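Local coordinates for putative peptidyl-arginine deiminase family protein (Campylobacter jejuni subsp. jejuni serotype O:2, PDB 6B10), which probably hydrolyses agmatine to N-carbamoylputrescine and ammonia, as expected of an agmatine deiminase serving polyamine biosynthesis, at residues L158-S161 with H162-L165; D290-I293 with A294-S298; V309-R312 with V313-R316. One frame throughout, in Å; residues are numbered along the deposited sequence.

Contact 1. Residues L158-S161 with H162-L165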
loop_
_atom_site.group_PDB
_atom_site.type_symbol
_atom_site.label_atom_id
_atom_site.label_comp_id
_atom_site.label_asym_id
_atom_site.label_seq_id
_atom_site.Cartn_x
_atom_site.Cartn_y
_atom_site.Cartn_z
ATOM N N LEU A 158 -3.620 -7.552 -9.456
ATOM C CA LEU A 158 -2.243 -7.968 -9.584
ATOM C C LEU A 158 -1.818 -8.535 -8.232
ATOM O O LEU A 158 -2.168 -7.990 -7.187
ATOM C CB LEU A 158 -1.411 -6.739 -9.959
ATOM C CG LEU A 158 -0.040 -6.809 -10.610
ATOM C CD1 LEU A 158 -0.038 -7.692 -11.845
ATOM C CD2 LEU A 158 0.416 -5.392 -10.955
ATOM N N THR A 159 -1.102 -9.654 -8.247
ATOM C CA THR A 159 -0.633 -10.272 -7.006
ATOM C C THR A 159 0.540 -11.211 -7.283
ATOM O O THR A 159 0.803 -11.561 -8.430
ATOM C CB THR A 159 -1.771 -11.037 -6.284
ATOM O OG1 THR A 159 -1.359 -11.395 -4.957
ATOM C CG2 THR A 159 -2.174 -12.290 -7.051
ATOM N N SER A 160 1.241 -11.603 -6.228
ATOM C CA SER A 160 2.357 -12.536 -6.350
ATOM C C SER A 160 1.953 -13.930 -5.887
ATOM O O SER A 160 1.354 -14.090 -4.822
ATOM C CB SER A 160 3.552 -12.045 -5.536
ATOM O OG SER A 160 4.560 -13.042 -5.473
ATOM N N SER A 161 2.301 -14.934 -6.690
ATOM C CA SER A 161 2.078 -16.341 -6.341
ATOM C C SER A 161 2.728 -16.741 -5.015
ATOM O O SER A 161 2.233 -17.622 -4.316
ATOM C CB SER A 161 2.616 -17.241 -7.451
ATOM O OG SER A 161 1.946 -16.984 -8.671
ATOM N N HIS A 162 3.834 -16.090 -4.677
ATOM C CA HIS A 162 4.570 -16.394 -3.455
ATOM C C HIS A 162 3.837 -15.934 -2.192
ATOM O O HIS A 162 4.049 -16.497 -1.120
ATOM C CB HIS A 162 5.968 -15.770 -3.518
ATOM C CG HIS A 162 6.799 -16.271 -4.660
ATOM N ND1 HIS A 162 7.712 -17.295 -4.524
ATOM C CD2 HIS A 162 6.842 -15.900 -5.963
ATOM C CE1 HIS A 162 8.287 -17.529 -5.692
ATOM N NE2 HIS A 162 7.776 -16.696 -6.580
ATOM N N CYS A 163 2.977 -14.924 -2.317
ATOM C CA CYS A 163 2.246 -14.389 -1.166
ATOM C C CYS A 163 1.083 -15.276 -0.729
ATOM O O CYS A 163 1.148 -15.938 0.306
ATOM C CB CYS A 163 1.707 -12.988 -1.473
ATOM S SG CYS A 163 2.965 -11.793 -1.954
ATOM N N LEU A 164 0.027 -15.295 -1.536
ATOM C CA LEU A 164 -1.282 -15.781 -1.095
ATOM C C LEU A 164 -1.372 -17.300 -0.999
ATOM O O LEU A 164 -2.164 -17.826 -0.218
ATOM C CB LEU A 164 -2.375 -15.249 -2.027
ATOM C CG LEU A 164 -2.460 -13.721 -2.112
ATOM C CD1 LEU A 164 -3.292 -13.298 -3.309
ATOM C CD2 LEU A 164 -3.020 -13.133 -0.826
ATOM N N LEU A 165 -0.561 -18.000 -1.788
ATOM C CA LEU A 165 -0.506 -19.459 -1.741
ATOM C C LEU A 165 0.217 -19.927 -0.482
ATOM O O LEU A 165 -0.131 -20.958 0.100
ATOM C CB LEU A 165 0.181 -20.009 -2.997
ATOM C CG LEU A 165 -0.413 -19.543 -4.335
ATOM C CD1 LEU A 165 0.189 -20.319 -5.497
ATOM C CD2 LEU A 165 -1.928 -19.669 -4.343
#

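Contact 2. Residues D290-I293 with A294-S298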
loop_
_atom_site.group_PDB
_atom_site.type_symbol
_atom_site.label_atom_id
_atom_site.label_comp_id
_atom_site.label_asym_id
_atom_site.label_seq_id
_atom_site.Cartn_x
_atom_site.Cartn_y
_atom_site.Cartn_z
ATOM N N ASP A 290 15.828 8.591 -8.037
ATOM C CA ASP A 290 14.728 9.396 -7.494
ATOM C C ASP A 290 14.182 10.311 -8.581
ATOM O O ASP A 290 12.971 10.379 -8.819
ATOM C CB ASP A 290 15.196 10.295 -6.338
ATOM C CG ASP A 290 15.562 9.528 -5.072
ATOM O OD1 ASP A 290 15.399 8.296 -4.991
ATOM O OD2 ASP A 290 16.053 10.180 -4.135
ATOM N N GLU A 291 15.097 11.027 -9.223
ATOM C CA GLU A 291 14.741 11.978 -10.257
ATOM C C GLU A 291 14.187 11.276 -11.489
ATOM O O GLU A 291 13.245 11.757 -12.103
ATOM C CB GLU A 291 15.953 12.830 -10.644
ATOM C CG GLU A 291 15.661 13.788 -11.789
ATOM C CD GLU A 291 16.738 14.836 -12.013
ATOM O OE1 GLU A 291 17.723 14.881 -11.241
ATOM O OE2 GLU A 291 16.587 15.623 -12.974
ATOM N N ILE A 292 14.776 10.142 -11.848
ATOM C CA ILE A 292 14.355 9.410 -13.042
ATOM C C ILE A 292 12.923 8.900 -12.887
ATOM O O ILE A 292 12.101 9.052 -13.801
ATOM C CB ILE A 292 15.321 8.245 -13.374
ATOM C CG1 ILE A 292 16.696 8.805 -13.781
ATOM C CG2 ILE A 292 14.768 7.377 -14.498
ATOM C CD1 ILE A 292 17.750 7.751 -14.022
ATOM N N ILE A 293 12.617 8.299 -11.736
ATOM C CA ILE A 293 11.290 7.723 -11.537
ATOM C C ILE A 293 10.224 8.808 -11.381
ATOM O O ILE A 293 9.119 8.655 -11.881
ATOM C CB ILE A 293 11.243 6.676 -10.402
ATOM C CG1 ILE A 293 11.564 7.284 -9.032
ATOM C CG2 ILE A 293 12.190 5.520 -10.724
ATOM C CD1 ILE A 293 10.358 7.470 -8.142
ATOM N N ALA A 294 10.581 9.926 -10.745
ATOM C CA ALA A 294 9.645 11.041 -10.558
ATOM C C ALA A 294 9.246 11.684 -11.886
ATOM O O ALA A 294 8.073 11.973 -12.104
ATOM C CB ALA A 294 10.233 12.088 -9.626
ATOM N N LYS A 295 10.216 11.912 -12.765
ATOM C CA LYS A 295 9.929 12.478 -14.092
ATOM C C LYS A 295 9.103 11.510 -14.928
ATOM O O LYS A 295 8.138 11.907 -15.578
ATOM C CB LYS A 295 11.224 12.839 -14.829
ATOM C CG LYS A 295 11.976 13.978 -14.169
ATOM C CD LYS A 295 13.154 14.462 -14.999
ATOM C CE LYS A 295 14.225 13.403 -15.125
ATOM N NZ LYS A 295 15.539 14.019 -15.475
ATOM N N ARG A 296 9.479 10.237 -14.881
ATOM C CA ARG A 296 8.794 9.189 -15.632
ATOM C C ARG A 296 7.335 9.043 -15.186
ATOM O O ARG A 296 6.417 9.087 -16.019
ATOM C CB ARG A 296 9.543 7.866 -15.457
ATOM C CG ARG A 296 9.358 6.860 -16.574
ATOM C CD ARG A 296 10.320 5.687 -16.392
ATOM N NE ARG A 296 11.627 5.936 -16.997
ATOM C CZ ARG A 296 12.703 5.169 -16.841
ATOM N NH1 ARG A 296 12.674 4.087 -16.069
ATOM N NH2 ARG A 296 13.826 5.493 -17.463
ATOM N N LEU A 297 7.118 8.902 -13.879
ATOM C CA LEU A 297 5.766 8.773 -13.344
ATOM C C LEU A 297 4.937 10.042 -13.573
ATOM O O LEU A 297 3.747 9.968 -13.876
ATOM C CB LEU A 297 5.807 8.446 -11.852
ATOM C CG LEU A 297 6.223 7.027 -11.453
ATOM C CD1 LEU A 297 6.572 6.972 -9.974
ATOM C CD2 LEU A 297 5.119 6.033 -11.764
ATOM N N SER A 298 5.583 11.196 -13.415
ATOM C CA SER A 298 4.947 12.495 -13.591
ATOM C C SER A 298 4.412 12.685 -15.015
ATOM O O SER A 298 3.259 13.083 -15.212
ATOM C CB SER A 298 5.952 13.603 -13.239
ATOM O OG SER A 298 5.402 14.885 -13.427
#

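Contact 3. Residues V309-R312 with V313-R316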
loop_
_atom_site.group_PDB
_atom_site.type_symbol
_atom_site.label_atom_id
_atom_site.label_comp_id
_atom_site.label_asym_id
_atom_site.label_seq_id
_atom_site.Cartn_x
_atom_site.Cartn_y
_atom_site.Cartn_z
ATOM N N VAL A 309 9.269 11.799 -1.117
ATOM C CA VAL A 309 9.448 11.893 0.331
ATOM C C VAL A 309 10.547 10.926 0.723
ATOM O O VAL A 309 10.492 9.744 0.392
ATOM C CB VAL A 309 8.155 11.532 1.094
ATOM C CG1 VAL A 309 8.432 11.339 2.574
ATOM C CG2 VAL A 309 7.098 12.606 0.880
ATOM N N ASP A 310 11.552 11.447 1.417
ATOM C CA ASP A 310 12.683 10.657 1.872
ATOM C C ASP A 310 12.180 9.475 2.684
ATOM O O ASP A 310 11.587 9.662 3.741
ATOM C CB ASP A 310 13.603 11.554 2.712
ATOM C CG ASP A 310 14.874 10.861 3.158
ATOM O OD1 ASP A 310 15.108 9.689 2.808
ATOM O OD2 ASP A 310 15.658 11.509 3.876
ATOM N N ALA A 311 12.401 8.267 2.182
ATOM C CA ALA A 311 11.843 7.051 2.787
ATOM C C ALA A 311 12.894 6.133 3.408
ATOM O O ALA A 311 12.576 5.013 3.806
ATOM C CB ALA A 311 11.041 6.279 1.749
ATOM N N ARG A 312 14.129 6.608 3.510
ATOM C CA ARG A 312 15.248 5.773 3.966
ATOM C C ARG A 312 15.052 5.176 5.356
ATOM O O ARG A 312 15.343 4.003 5.578
ATOM C CB ARG A 312 16.549 6.577 3.942
ATOM C CG ARG A 312 17.032 6.891 2.540
ATOM C CD ARG A 312 18.275 7.744 2.582
ATOM N NE ARG A 312 17.994 9.035 3.207
ATOM C CZ ARG A 312 18.917 9.877 3.656
ATOM N NH1 ARG A 312 20.204 9.582 3.557
ATOM N NH2 ARG A 312 18.546 11.026 4.198
ATOM N N VAL A 313 14.546 5.979 6.284
ATOM C CA VAL A 313 14.408 5.540 7.672
ATOM C C VAL A 313 13.368 4.424 7.774
ATOM O O VAL A 313 13.565 3.452 8.513
ATOM C CB VAL A 313 14.045 6.709 8.608
ATOM C CG1 VAL A 313 14.001 6.242 10.056
ATOM C CG2 VAL A 313 15.054 7.836 8.461
ATOM N N PHE A 314 12.283 4.553 7.004
ATOM C CA PHE A 314 11.236 3.525 6.931
ATOM C C PHE A 314 11.810 2.137 6.639
ATOM O O PHE A 314 11.357 1.139 7.204
ATOM C CB PHE A 314 10.203 3.859 5.842
ATOM C CG PHE A 314 9.297 5.013 6.169
ATOM C CD1 PHE A 314 9.655 6.314 5.851
ATOM C CD2 PHE A 314 8.055 4.791 6.745
ATOM C CE1 PHE A 314 8.811 7.376 6.132
ATOM C CE2 PHE A 314 7.205 5.845 7.026
ATOM C CZ PHE A 314 7.583 7.140 6.719
ATOM N N LEU A 315 12.800 2.075 5.751
ATOM C CA LEU A 315 13.375 0.796 5.311
ATOM C C LEU A 315 14.063 -0.005 6.427
ATOM O O LEU A 315 14.249 -1.219 6.290
ATOM C CB LEU A 315 14.387 1.012 4.182
ATOM C CG LEU A 315 13.962 1.696 2.879
ATOM C CD1 LEU A 315 15.180 1.798 1.977
ATOM C CD2 LEU A 315 12.833 0.952 2.178
ATOM N N ARG A 316 14.447 0.659 7.518
ATOM C CA ARG A 316 15.068 -0.033 8.654
ATOM C C ARG A 316 14.153 -1.130 9.229
ATOM O O ARG A 316 14.644 -2.158 9.698
ATOM C CB ARG A 316 15.496 0.963 9.737
ATOM C CG ARG A 316 16.650 1.861 9.300
ATOM C CD ARG A 316 16.976 2.954 10.307
ATOM N NE ARG A 316 17.745 4.040 9.692
ATOM C CZ ARG A 316 18.124 5.160 10.313
ATOM N NH1 ARG A 316 17.823 5.371 11.589
ATOM N NH2 ARG A 316 18.813 6.079 9.649
HETATM O O HOH W 1 12.826 8.403 5.825
HETATM O O HOH W 2 18.073 4.082 6.858
#

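Contact 1. Residues L158-S161 with H162-L165
S160 and H162 meet at an N-cap, where strand 156-160 passes directly into helix 161-167. The hydroxyl OG of S160 accepts the backbone N-H of H162, with OG and N 3.2 Å apart and an angle of 144° at the hydrogen. With chi1 171°, OG of S160 stands anti to its own N and beside the carbonyl carbon, on the side from which it can accept H162 N. The same oxygen sits at the edge of the H162 imidazole, in the ring plane, 3.7 Å from H162 CD2. On the backbone of S160, the carbonyl O receives C163 N at 3.1 Å, closing a tight first turn three residues long; this N-H comes from above the carbonyl plane, 60° out of it. C163 SG rests 3.6 Å from S160 CB.

The other polar ends bond to groups beyond the turn. E195 takes two of them: its carboxylate OE2 bonds S161 OG and its backbone O bonds H162 NE2, while the H162 ring also lies nearly parallel to that of H206. T159 OG1 is satisfied by the carbonyl of S148, and the T159 backbone pairs with I192 and L194 of the neighbouring parallel strand.

One turn into the helix, the L165 side chain lies along the S161 carbonyl, CG 3.3 Å from S161 O. L164 turns back toward the strand and packs against L182 of helix 175-186; its side chain crosses that of T159 at a slant, with L164 CD1 3.2 Å from T159 OG1.

Contact 2. Residues D290-I293 with A294-S298
L297 N and I293 O form the shortest polar bond along this stretch of helix 289-300, at 2.8 Å and nearly straight, with 169° at the hydrogen. The L297 side chain lies alongside the same carbonyl, CG 3.3 Å from I293 O. The three preceding residues repeat the i to i+4 pattern: A294 N to D290 O, K295 N to E291 O and R296 N to I292 O.

The helix is the connection of a beta-alpha-beta crossover between the parallel strands 279-284 and 305-310, and its side chains sort accordingly. I293 and L297 form the apolar side: their CD1 methyls come to 4.2 Å, and both residues rest on V282. In I293, CG1 stands between the backbone N and the carbonyl carbon (chi1 64°), which keeps it 3.3 Å from A294 N.

On the solvent side E291 is extended and K295 bends at its third torsion (chi3 -66°). The two chains cross at a slant. K295 NZ meets E291 OE2 from above the carboxylate plane, 3.2 Å away, in a salt bridge. The aliphatic part of the lysine lies close to the E291 backbone, CG 3.3 Å from E291 O.

I292 and R296 run side by side. I292 CG2 lies over one face of the R296 guanidinium, toward its rim and 3.6 Å from NH2, while NH1 bonds the carbonyl of E252.

D290 OD1 bonds Y270 OH and Y285 N, and OD2 takes weak bonds from K286 N and D287 N, so this buried carboxylate is probably held in place; the exposed E291-K295 pair, fairly long, out of plane and beside a crystal neighbour, probably adds little.

Contact 3. Residues V309-R312 with V313-R316
D310 O lies at the edge of the F314 ring, near its plane, and is joined to V313 through a water. It accepts a hydrogen bond from this water 2.7 Å away, and the water takes the N-H of V313, its oxygen 3.0 Å from V313 N, bridging the end of the strand to the turn that follows. The carboxylate of D310 folds forward on R312, which grips it side-on with two nitrogens. R312 NE meets D310 OD1 at 3.0 Å and R312 NH2 meets D310 OD2 at 2.9 Å, both on the syn side and close to the planes of both groups; OD1 also draws a weak bond from R312 N. K286 stands near as a second cation, in a long, weak ion pair with OD2.

A311 leaves strand 305-310, still paired to F284 of the parallel strand 279-284, and the chain here changes from edge strand to a helical turn lacking regular helix bonds. A311 CB touches F314 CD1 at 4.3 Å, and A311 O also lies at the edge of the ring. Turned to this position with CG beside its own backbone N (chi1 -71°), F314 packs on I40 and S43 of helix 37-52 and meets the ring of Y44.

R312 O receives two donors: L315 N at 3.2 Å, a weak bond with only 132° at the hydrogen, and a second water at 3.0 Å. The water lies in the R316 guanidinium plane and accepts from NE at 2.9 Å; V313 CG1 lies over one face, toward its rim. The same R316 makes a cation-pi contact with Y36.

In the fold
The three contacts follow one another along the chain, and all lie in the deiminase fold. Contacts 2 and 3 are neighbours: helix 289-300 carries contact 2 and leads into strand 305-310, whose end opens contact 3, so both belong to one beta-alpha-beta unit with strand 279-284. Their centres are 18 Å apart and their nearest atoms about 7 Å. Contact 1 sits on a different three-stranded sheet, at the end of strand 156-160, its centre 27 Å from that of contact 2 and 25 Å from that of contact 3. The small mixed sheets are consistent with the alpha/beta propeller of guanidino-group-modifying enzymes; contacts 1 and 3 lie where strands give way to helical chain.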